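Local coordinates for BH1974 protein (PDB 3ON5) that belongs to the XdhC/CoxI family and probably helps to mature a xanthine dehydrogenase-type enzyme, though its own activity is not established, at residues R127-R132 against L156-I161; H271-D276 against R301-N306. All coordinates share one frame; numbering follows the deposited sequence.

Contact 1. Residues R127-R132 against L156-I161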
loop_
_atom_site.group_PDB
_atom_site.type_symbol
_atom_site.label_atom_id
_atom_site.label_comp_id
_atom_site.label_asym_id
_atom_site.label_seq_id
_atom_site.Cartn_x
_atom_site.Cartn_y
_atom_site.Cartn_z
ATOM N N ARG A 127 26.858 -16.947 -1.931
ATOM C CA ARG A 127 25.582 -17.200 -2.614
ATOM C C ARG A 127 25.533 -18.658 -3.073
ATOM O O ARG A 127 24.556 -19.369 -2.818
ATOM C CB ARG A 127 25.401 -16.238 -3.803
ATOM C CG ARG A 127 24.084 -16.399 -4.532
ATOM C CD ARG A 127 24.148 -15.883 -5.952
ATOM N NE ARG A 127 23.129 -16.508 -6.813
ATOM C CZ ARG A 127 23.263 -17.681 -7.443
ATOM N NH1 ARG A 127 24.374 -18.404 -7.298
ATOM N NH2 ARG A 127 22.281 -18.149 -8.202
ATOM N N GLN A 128 26.628 -19.110 -3.699
ATOM C CA GLN A 128 26.802 -20.461 -4.220
ATOM C C GLN A 128 26.791 -21.487 -3.069
ATOM O O GLN A 128 26.085 -22.483 -3.169
ATOM C CB GLN A 128 28.112 -20.520 -5.010
ATOM C CG GLN A 128 28.344 -21.798 -5.825
ATOM C CD GLN A 128 29.665 -21.763 -6.581
ATOM O OE1 GLN A 128 30.722 -21.291 -6.086
ATOM N NE2 GLN A 128 29.628 -22.310 -7.788
ATOM N N HIS A 129 27.527 -21.217 -1.967
ATOM C CA HIS A 129 27.607 -22.116 -0.813
ATOM C C HIS A 129 26.255 -22.269 -0.116
ATOM O O HIS A 129 25.878 -23.390 0.219
ATOM C CB HIS A 129 28.648 -21.647 0.199
ATOM C CG HIS A 129 30.045 -21.602 -0.338
ATOM N ND1 HIS A 129 30.609 -22.696 -0.989
ATOM C CD2 HIS A 129 30.985 -20.635 -0.217
ATOM C CE1 HIS A 129 31.841 -22.331 -1.299
ATOM N NE2 HIS A 129 32.119 -21.105 -0.847
ATOM N N LEU A 130 25.521 -21.166 0.078
ATOM C CA LEU A 130 24.205 -21.184 0.719
ATOM C C LEU A 130 23.167 -21.907 -0.175
ATOM O O LEU A 130 22.274 -22.575 0.350
ATOM C CB LEU A 130 23.751 -19.763 1.051
ATOM C CG LEU A 130 24.596 -19.023 2.096
ATOM C CD1 LEU A 130 24.202 -17.578 2.190
ATOM C CD2 LEU A 130 24.559 -19.710 3.464
ATOM N N LYS A 131 23.315 -21.828 -1.517
ATOM C CA LYS A 131 22.438 -22.538 -2.453
ATOM C C LYS A 131 22.661 -24.047 -2.275
ATOM O O LYS A 131 21.695 -24.798 -2.317
ATOM C CB LYS A 131 22.687 -22.076 -3.903
ATOM C CG LYS A 131 21.733 -22.632 -4.968
ATOM C CD LYS A 131 22.271 -23.900 -5.653
ATOM C CE LYS A 131 21.424 -24.433 -6.791
ATOM N NZ LYS A 131 20.087 -24.916 -6.345
ATOM N N ARG A 132 23.920 -24.473 -2.018
ATOM C CA ARG A 132 24.302 -25.865 -1.784
ATOM C C ARG A 132 23.746 -26.336 -0.435
ATOM O O ARG A 132 23.298 -27.476 -0.342
ATOM C CB ARG A 132 25.827 -26.039 -1.848
ATOM C CG ARG A 132 26.267 -27.495 -1.976
ATOM C CD ARG A 132 27.736 -27.625 -2.304
ATOM N NE ARG A 132 28.143 -29.025 -2.472
ATOM C CZ ARG A 132 29.383 -29.416 -2.767
ATOM N NH1 ARG A 132 30.351 -28.518 -2.929
ATOM N NH2 ARG A 132 29.665 -30.707 -2.900
ATOM N N LEU A 156 37.444 -14.663 8.904
ATOM C CA LEU A 156 38.678 -15.210 8.365
ATOM C C LEU A 156 38.380 -16.410 7.479
ATOM O O LEU A 156 38.851 -16.479 6.344
ATOM C CB LEU A 156 39.630 -15.615 9.499
ATOM C CG LEU A 156 40.177 -14.519 10.395
ATOM C CD1 LEU A 156 40.842 -15.108 11.613
ATOM C CD2 LEU A 156 41.126 -13.600 9.645
ATOM N N GLU A 157 37.619 -17.372 8.020
ATOM C CA GLU A 157 37.212 -18.608 7.359
ATOM C C GLU A 157 35.821 -19.018 7.723
ATOM O O GLU A 157 35.336 -18.647 8.788
ATOM C CB GLU A 157 38.134 -19.752 7.747
ATOM C CG GLU A 157 39.564 -19.665 7.308
ATOM C CD GLU A 157 40.313 -20.832 7.897
ATOM O OE1 GLU A 157 40.191 -21.942 7.337
ATOM O OE2 GLU A 157 40.887 -20.671 8.999
ATOM N N TYR A 158 35.204 -19.855 6.887
ATOM C CA TYR A 158 33.887 -20.398 7.163
ATOM C C TYR A 158 33.735 -21.701 6.401
ATOM O O TYR A 158 34.295 -21.851 5.312
ATOM C CB TYR A 158 32.753 -19.405 6.855
ATOM C CG TYR A 158 32.549 -19.010 5.407
ATOM C CD1 TYR A 158 31.789 -19.804 4.549
ATOM C CD2 TYR A 158 32.958 -17.762 4.943
ATOM C CE1 TYR A 158 31.516 -19.406 3.244
ATOM C CE2 TYR A 158 32.677 -17.345 3.643
ATOM C CZ TYR A 158 31.943 -18.165 2.804
ATOM O OH TYR A 158 31.645 -17.769 1.529
ATOM N N ALA A 159 33.009 -22.653 6.999
ATOM C CA ALA A 159 32.787 -23.973 6.429
ATOM C C ALA A 159 31.370 -24.473 6.711
ATOM O O ALA A 159 30.716 -24.056 7.679
ATOM C CB ALA A 159 33.808 -24.956 6.993
ATOM N N PHE A 160 30.915 -25.385 5.851
ATOM C CA PHE A 160 29.640 -26.083 5.932
ATOM C C PHE A 160 29.957 -27.564 5.975
ATOM O O PHE A 160 30.386 -28.120 4.967
ATOM C CB PHE A 160 28.725 -25.693 4.767
ATOM C CG PHE A 160 28.430 -24.216 4.684
ATOM C CD1 PHE A 160 27.366 -23.660 5.393
ATOM C CD2 PHE A 160 29.205 -23.380 3.882
ATOM C CE1 PHE A 160 27.076 -22.297 5.289
ATOM C CE2 PHE A 160 28.936 -22.010 3.808
ATOM C CZ PHE A 160 27.876 -21.478 4.513
ATOM N N ILE A 161 29.839 -28.172 7.167
ATOM C CA ILE A 161 30.187 -29.569 7.446
ATOM C C ILE A 161 28.957 -30.501 7.303
ATOM O O ILE A 161 27.876 -30.201 7.814
ATOM C CB ILE A 161 30.781 -29.643 8.892
ATOM C CG1 ILE A 161 31.967 -28.647 9.070
ATOM C CG2 ILE A 161 31.170 -31.087 9.283
ATOM C CD1 ILE A 161 32.267 -28.223 10.490
#
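Helix 124-139 packs along one side of an antiparallel sheet through its segment 127-132, and His129 and Leu130 meet Tyr158 and Phe160 of strand 157-161. This is a helix-on-sheet layer in the BH1974-like central domain. The helix segment runs nearly along the strand, at 20°, with the two axes 10.2 Å apart at their closest. Two residues apart on the strand, Tyr158 and Phe160 both point toward the helix. The phenol of Tyr158 comes to the edge of the imidazole, where its OH lies in the ring plane, 3.4 Å from CD2 of His129. The two ring planes stand at 82°. Tyr158 CG sits between its backbone N and carbonyl carbon (chi1 66°), which carries the ring out to His129. Beside it, CE2 of Phe160 comes 3.6 Å from CB of His129. CD2 of Leu130 adds an apolar touch, 3.9 Å from CZ of Phe160. The phenylalanine ring also stacks with His145 and meets Phe168. An alanine in place of Tyr158 would probably leave the CD2 edge of His129 without its neighbour and open a gap beside the imidazole. No hydrogen bond joins the two segments. His129 NE2 instead bonds to Glu170 OE2, which helps to hold the imidazole's rotation and could favour its protonated form. The contact rests on aromatic and apolar surfaces, with the polar end of His129 satisfied by Glu170, outside both segments.

Contact 2. Residues H271-D276 against R301-N306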
loop_
_atom_site.group_PDB
_atom_site.type_symbol
_atom_site.label_atom_id
_atom_site.label_comp_id
_atom_site.label_asym_id
_atom_site.label_seq_id
_atom_site.Cartn_x
_atom_site.Cartn_y
_atom_site.Cartn_z
ATOM N N HIS A 271 -11.419 -38.918 13.964
ATOM C CA HIS A 271 -12.754 -38.954 14.588
ATOM C C HIS A 271 -13.421 -40.308 14.344
ATOM O O HIS A 271 -14.626 -40.429 14.514
ATOM C CB HIS A 271 -13.668 -37.811 14.091
ATOM C CG HIS A 271 -13.150 -36.441 14.391
ATOM N ND1 HIS A 271 -13.339 -35.863 15.624
ATOM C CD2 HIS A 271 -12.502 -35.562 13.591
ATOM C CE1 HIS A 271 -12.788 -34.660 15.550
ATOM N NE2 HIS A 271 -12.262 -34.435 14.347
ATOM N N HIS A 272 -12.635 -41.314 13.936
ATOM C CA HIS A 272 -13.028 -42.704 13.661
ATOM C C HIS A 272 -12.201 -43.600 14.521
ATOM O O HIS A 272 -10.987 -43.663 14.334
ATOM C CB HIS A 272 -12.870 -43.063 12.173
ATOM C CG HIS A 272 -13.850 -42.390 11.267
ATOM N ND1 HIS A 272 -13.709 -41.050 10.910
ATOM C CD2 HIS A 272 -14.917 -42.908 10.616
ATOM C CE1 HIS A 272 -14.723 -40.787 10.101
ATOM N NE2 HIS A 272 -15.474 -41.878 9.888
ATOM N N PHE A 273 -12.846 -44.262 15.487
ATOM C CA PHE A 273 -12.213 -45.104 16.489
ATOM C C PHE A 273 -11.342 -46.196 15.862
ATOM O O PHE A 273 -10.163 -46.277 16.195
ATOM C CB PHE A 273 -13.266 -45.748 17.394
ATOM C CG PHE A 273 -12.672 -46.423 18.609
ATOM C CD1 PHE A 273 -12.299 -47.766 18.569
ATOM C CD2 PHE A 273 -12.499 -45.723 19.800
ATOM C CE1 PHE A 273 -11.737 -48.383 19.685
ATOM C CE2 PHE A 273 -11.959 -46.352 20.925
ATOM C CZ PHE A 273 -11.582 -47.675 20.860
ATOM N N GLN A 274 -11.906 -47.028 14.984
ATOM C CA GLN A 274 -11.177 -48.133 14.355
ATOM C C GLN A 274 -9.946 -47.616 13.585
ATOM O O GLN A 274 -8.880 -48.240 13.667
ATOM C CB GLN A 274 -12.123 -48.898 13.416
ATOM C CG GLN A 274 -11.522 -50.116 12.714
ATOM C CD GLN A 274 -12.502 -50.728 11.736
ATOM O OE1 GLN A 274 -13.507 -51.346 12.122
ATOM N NE2 GLN A 274 -12.221 -50.582 10.442
ATOM N N LYS A 275 -10.092 -46.465 12.873
ATOM C CA LYS A 275 -9.010 -45.848 12.113
ATOM C C LYS A 275 -7.904 -45.381 13.071
ATOM O O LYS A 275 -6.750 -45.775 12.883
ATOM C CB LYS A 275 -9.527 -44.678 11.248
ATOM C CG LYS A 275 -10.518 -45.035 10.138
ATOM C CD LYS A 275 -9.905 -45.729 8.946
ATOM C CE LYS A 275 -10.946 -46.158 7.942
ATOM N NZ LYS A 275 -11.845 -47.200 8.508
ATOM N N ASP A 276 -8.267 -44.609 14.133
ATOM C CA ASP A 276 -7.343 -44.125 15.162
ATOM C C ASP A 276 -6.626 -45.288 15.855
ATOM O O ASP A 276 -5.422 -45.205 16.111
ATOM C CB ASP A 276 -8.086 -43.277 16.198
ATOM C CG ASP A 276 -8.605 -41.942 15.703
ATOM O OD1 ASP A 276 -8.185 -41.505 14.614
ATOM O OD2 ASP A 276 -9.356 -41.292 16.441
ATOM N N ARG A 301 -7.686 -44.694 26.224
ATOM C CA ARG A 301 -7.530 -45.924 27.013
ATOM C C ARG A 301 -8.215 -47.080 26.270
ATOM O O ARG A 301 -7.671 -48.191 26.213
ATOM C CB ARG A 301 -8.078 -45.781 28.444
ATOM C CG ARG A 301 -7.043 -45.243 29.430
ATOM C CD ARG A 301 -7.461 -45.339 30.898
ATOM N NE ARG A 301 -8.520 -44.399 31.287
ATOM C CZ ARG A 301 -8.317 -43.208 31.845
ATOM N NH1 ARG A 301 -7.084 -42.769 32.064
ATOM N NH2 ARG A 301 -9.348 -42.435 32.163
ATOM N N ARG A 302 -9.388 -46.795 25.653
ATOM C CA ARG A 302 -10.140 -47.768 24.866
ATOM C C ARG A 302 -9.367 -48.093 23.577
ATOM O O ARG A 302 -9.321 -49.260 23.184
ATOM C CB ARG A 302 -11.566 -47.276 24.566
ATOM C CG ARG A 302 -12.502 -47.466 25.760
ATOM C CD ARG A 302 -13.958 -47.100 25.516
ATOM N NE ARG A 302 -14.195 -45.653 25.516
ATOM C CZ ARG A 302 -14.461 -44.924 24.431
ATOM N NH1 ARG A 302 -14.578 -45.505 23.241
ATOM N NH2 ARG A 302 -14.657 -43.613 24.536
ATOM N N LEU A 303 -8.705 -47.079 22.969
ATOM C CA LEU A 303 -7.868 -47.232 21.771
ATOM C C LEU A 303 -6.672 -48.158 22.044
ATOM O O LEU A 303 -6.359 -49.010 21.206
ATOM C CB LEU A 303 -7.355 -45.866 21.254
ATOM C CG LEU A 303 -8.339 -44.947 20.530
ATOM C CD1 LEU A 303 -7.686 -43.641 20.205
ATOM C CD2 LEU A 303 -8.813 -45.551 19.230
ATOM N N LEU A 304 -6.027 -47.999 23.226
ATOM C CA LEU A 304 -4.877 -48.799 23.653
ATOM C C LEU A 304 -5.313 -50.199 24.018
ATOM O O LEU A 304 -4.492 -51.104 23.915
ATOM C CB LEU A 304 -4.126 -48.156 24.829
ATOM C CG LEU A 304 -3.323 -46.885 24.502
ATOM C CD1 LEU A 304 -3.062 -46.066 25.740
ATOM C CD2 LEU A 304 -2.033 -47.200 23.761
ATOM N N GLN A 305 -6.611 -50.395 24.385
ATOM C CA GLN A 305 -7.254 -51.682 24.736
ATOM C C GLN A 305 -6.235 -52.628 25.437
ATOM O O GLN A 305 -5.926 -53.729 24.946
ATOM C CB GLN A 305 -7.909 -52.386 23.505
ATOM C CG GLN A 305 -7.046 -52.520 22.224
ATOM C CD GLN A 305 -7.445 -53.689 21.350
ATOM O OE1 GLN A 305 -7.608 -54.828 21.817
ATOM N NE2 GLN A 305 -7.480 -53.465 20.043
ATOM N N ASN A 306 -5.722 -52.159 26.598
ATOM C CA ASN A 306 -4.724 -52.816 27.450
ATOM C C ASN A 306 -3.456 -53.140 26.622
ATOM O O ASN A 306 -3.200 -54.286 26.222
ATOM C CB ASN A 306 -5.274 -54.078 28.155
ATOM C CG ASN A 306 -5.449 -53.924 29.654
ATOM O OD1 ASN A 306 -5.802 -52.850 30.166
ATOM N ND2 ASN A 306 -5.226 -55.013 30.391
#
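Leu303 places CD2 over the centre of one face of the Phe273 ring, a CH-pi contact 3.7 Å from the centroid and 12° off the ring normal. The same methyl lies 3.4 Å from Phe273 O and 3.9 Å from Asp276 CB. Phe273 has CG anti to its backbone N (chi1 -169°), which lets the ring reach the facing helix.

At the ring edge, near its plane, lies the backbone C of Arg302, 3.5 Å from Phe273 CZ. The arginine chain is bent at its third torsion and brings NH1 to 3.6 Å from Phe273 CE2. The guanidinium comes in obliquely and forms no stack, although its plane is only 11° from that of the ring.

Polar links lead outward, as no hydrogen bond spans the two segments. Asp276 OD1 bonds to Thr270 OG1 and OD2 forms a salt bridge with Arg299. Leu303 O takes hydrogen bonds from the side chains of Gln277 and His281 on helix 273-283. Glu100 of the second subunit packs on Phe273.

The contact sets the start of helix 273-283 against the end of helix 297-304, two helices that follow successive strands of a parallel sheet, as in a Rossmann fold.

In the fold
Contacts 1 and 2 belong to different domains and do not touch. Their centres are about 49 Å apart, their nearest atoms about 37 Å, and they lie on opposite sides of the chain's centre. They follow one another along the sequence. Contact 1 joins a helix to an antiparallel sheet, whereas contact 2 joins two helices beside a parallel one. Contact 1 is made within a single chain, and no other subunit of the assembly touches its segments. Contact 2 lies where the second subunit approaches, so it combines Rossmann-domain packing with a subunit interface.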